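Periplasmic cell division protein (SufI) (Aquifex aeolicus, PDB 6SYY) is a multicopper oxidase that binds four copper ions and probably couples oxidation of its substrates to the reduction of dioxygen. Local coordinates at residues I201-Q206 and F250-G255. Numbering follows the deposited sequence.
Sequences IPLIIQ and FRILNG
The ring of Phe250 meets Ile201 and Leu203 obliquely along its CD1 side: Ile201 CB lies 3.6 Å from Phe250 CD1, and Leu203 CD1 is 3.7 Å from the same carbon. With CG beside the backbone N (chi1 -61°), the ring stands alongside Ile201, the two side chains pointing the same way; Phe366 meets the ring from outside the pair. Further along this face, Ile205 CD1 packs against Ile252 CG2 at 3.8 Å. Pro202, Arg251, Ile204 and Leu253 occupy the other face, where Ile204 CG2 approaches Leu253 CD2 at 4.1 Å and Arg251 extends to a salt bridge with Asp200 and a hydrogen bond with Thr155. Between the faces, five backbone hydrogen bonds join 201-206 to 250-255, from Arg251 N to Ile201 O (2.9 Å) through to Gly255 N and Ile205 O (2.9 Å), the last donated from just beyond the end of strand 247-254. Gln206 CG rests 3.5 Å from Gly255 O, and an alanine here would probably open a gap beside Gly255, where that strand gives way to a loop. The pairing illustrates the parallel neighbours found within the mixed sheets of a cupredoxin-type β-sandwich, here in a multicopper oxidase domain whose Leu253 side chain lies about 8 Å from a bound copper.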
loop_
_atom_site.group_PDB
_atom_site.type_symbol
_atom_site.label_atom_id
_atom_site.label_comp_id
_atom_site.label_asym_id
_atom_site.label_seq_id
_atom_site.Cartn_x
_atom_site.Cartn_y
_atom_site.Cartn_z
ATOM N N ILE A 201 -6.411 3.853 -13.988
ATOM C CA ILE A 201 -6.561 2.414 -13.821
ATOM C C ILE A 201 -5.831 1.962 -12.559
ATOM O O ILE A 201 -4.625 2.192 -12.427
ATOM C CB ILE A 201 -6.029 1.648 -15.043
ATOM C CG1 ILE A 201 -6.683 2.158 -16.334
ATOM C CG2 ILE A 201 -6.214 0.147 -14.854
ATOM C CD1 ILE A 201 -8.174 1.975 -16.390
ATOM N N PRO A 202 -6.503 1.298 -11.620
ATOM C CA PRO A 202 -5.787 0.687 -10.497
ATOM C C PRO A 202 -5.090 -0.589 -10.934
ATOM O O PRO A 202 -5.612 -1.360 -11.740
ATOM C CB PRO A 202 -6.901 0.389 -9.484
ATOM C CG PRO A 202 -8.113 0.189 -10.325
ATOM C CD PRO A 202 -7.961 1.105 -11.518
ATOM N N LEU A 203 -3.897 -0.812 -10.386
ATOM C CA LEU A 203 -3.149 -2.046 -10.617
ATOM C C LEU A 203 -2.734 -2.578 -9.248
ATOM O O LEU A 203 -1.655 -2.264 -8.738
ATOM C CB LEU A 203 -1.949 -1.818 -11.538
ATOM C CG LEU A 203 -2.210 -1.256 -12.944
ATOM C CD1 LEU A 203 -0.905 -1.149 -13.706
ATOM C CD2 LEU A 203 -3.202 -2.107 -13.719
ATOM N N ILE A 204 -3.610 -3.376 -8.644
ATOM C CA ILE A 204 -3.336 -4.005 -7.359
ATOM C C ILE A 204 -2.589 -5.301 -7.661
ATOM O O ILE A 204 -3.191 -6.307 -8.041
ATOM C CB ILE A 204 -4.620 -4.246 -6.565
ATOM C CG1 ILE A 204 -5.321 -2.906 -6.300
ATOM C CG2 ILE A 204 -4.316 -4.987 -5.265
ATOM C CD1 ILE A 204 -6.810 -3.014 -6.065
ATOM N N ILE A 205 -1.267 -5.270 -7.507
ATOM C CA ILE A 205 -0.418 -6.393 -7.893
ATOM C C ILE A 205 -0.217 -7.311 -6.696
ATOM O O ILE A 205 0.192 -6.872 -5.614
ATOM C CB ILE A 205 0.928 -5.902 -8.448
ATOM C CG1 ILE A 205 0.697 -4.893 -9.572
ATOM C CG2 ILE A 205 1.751 -7.079 -8.951
ATOM C CD1 ILE A 205 1.974 -4.391 -10.206
ATOM N N GLN A 206 -0.507 -8.593 -6.895
ATOM C CA GLN A 206 -0.436 -9.592 -5.842
ATOM C C GLN A 206 0.075 -10.893 -6.436
ATOM O O GLN A 206 -0.221 -11.221 -7.587
ATOM C CB GLN A 206 -1.807 -9.827 -5.202
ATOM C CG GLN A 206 -2.465 -8.588 -4.623
ATOM C CD GLN A 206 -3.793 -8.909 -3.975
ATOM O OE1 GLN A 206 -3.930 -8.857 -2.752
ATOM N NE2 GLN A 206 -4.779 -9.257 -4.792
ATOM N N PHE A 250 -1.786 4.929 -13.958
ATOM C CA PHE A 250 -1.900 3.652 -13.264
ATOM C C PHE A 250 -1.529 3.850 -11.803
ATOM O O PHE A 250 -0.446 4.361 -11.493
ATOM C CB PHE A 250 -1.017 2.587 -13.912
ATOM C CG PHE A 250 -1.372 2.301 -15.338
ATOM C CD1 PHE A 250 -2.502 1.561 -15.646
ATOM C CD2 PHE A 250 -0.583 2.777 -16.372
ATOM C CE1 PHE A 250 -2.838 1.299 -16.962
ATOM C CE2 PHE A 250 -0.913 2.518 -17.688
ATOM C CZ PHE A 250 -2.042 1.779 -17.985
ATOM N N ARG A 251 -2.436 3.459 -10.912
ATOM C CA ARG A 251 -2.213 3.494 -9.470
ATOM C C ARG A 251 -1.744 2.111 -9.054
ATOM O O ARG A 251 -2.554 1.208 -8.830
ATOM C CB ARG A 251 -3.479 3.901 -8.731
ATOM C CG ARG A 251 -3.954 5.286 -9.090
ATOM C CD ARG A 251 -5.308 5.559 -8.495
ATOM N NE ARG A 251 -5.845 6.831 -8.967
ATOM C CZ ARG A 251 -5.810 7.961 -8.271
ATOM N NH1 ARG A 251 -5.265 7.985 -7.059
ATOM N NH2 ARG A 251 -6.325 9.065 -8.788
ATOM N N ILE A 252 -0.430 1.941 -8.965
ATOM C CA ILE A 252 0.140 0.636 -8.653
ATOM C C ILE A 252 0.152 0.461 -7.142
ATOM O O ILE A 252 0.727 1.276 -6.414
ATOM C CB ILE A 252 1.547 0.490 -9.243
ATOM C CG1 ILE A 252 1.499 0.658 -10.765
ATOM C CG2 ILE A 252 2.133 -0.858 -8.854
ATOM C CD1 ILE A 252 2.852 0.794 -11.402
ATOM N N LEU A 253 -0.497 -0.595 -6.668
ATOM C CA LEU A 253 -0.537 -0.927 -5.252
ATOM C C LEU A 253 0.000 -2.339 -5.093
ATOM O O LEU A 253 -0.570 -3.287 -5.646
ATOM C CB LEU A 253 -1.962 -0.817 -4.698
ATOM C CG LEU A 253 -2.163 -0.988 -3.191
ATOM C CD1 LEU A 253 -3.397 -0.221 -2.750
ATOM C CD2 LEU A 253 -2.297 -2.450 -2.797
ATOM N N ASN A 254 1.099 -2.476 -4.358
ATOM C CA ASN A 254 1.650 -3.794 -4.060
ATOM C C ASN A 254 0.861 -4.367 -2.895
ATOM O O ASN A 254 1.062 -3.980 -1.742
ATOM C CB ASN A 254 3.136 -3.708 -3.738
ATOM C CG ASN A 254 3.774 -5.073 -3.577
ATOM O OD1 ASN A 254 3.087 -6.072 -3.355
ATOM N ND2 ASN A 254 5.096 -5.122 -3.686
ATOM N N GLY A 255 -0.048 -5.290 -3.201
ATOM C CA GLY A 255 -0.846 -5.944 -2.185
ATOM C C GLY A 255 -0.345 -7.339 -1.888
ATOM O O GLY A 255 -1.100 -8.190 -1.412
#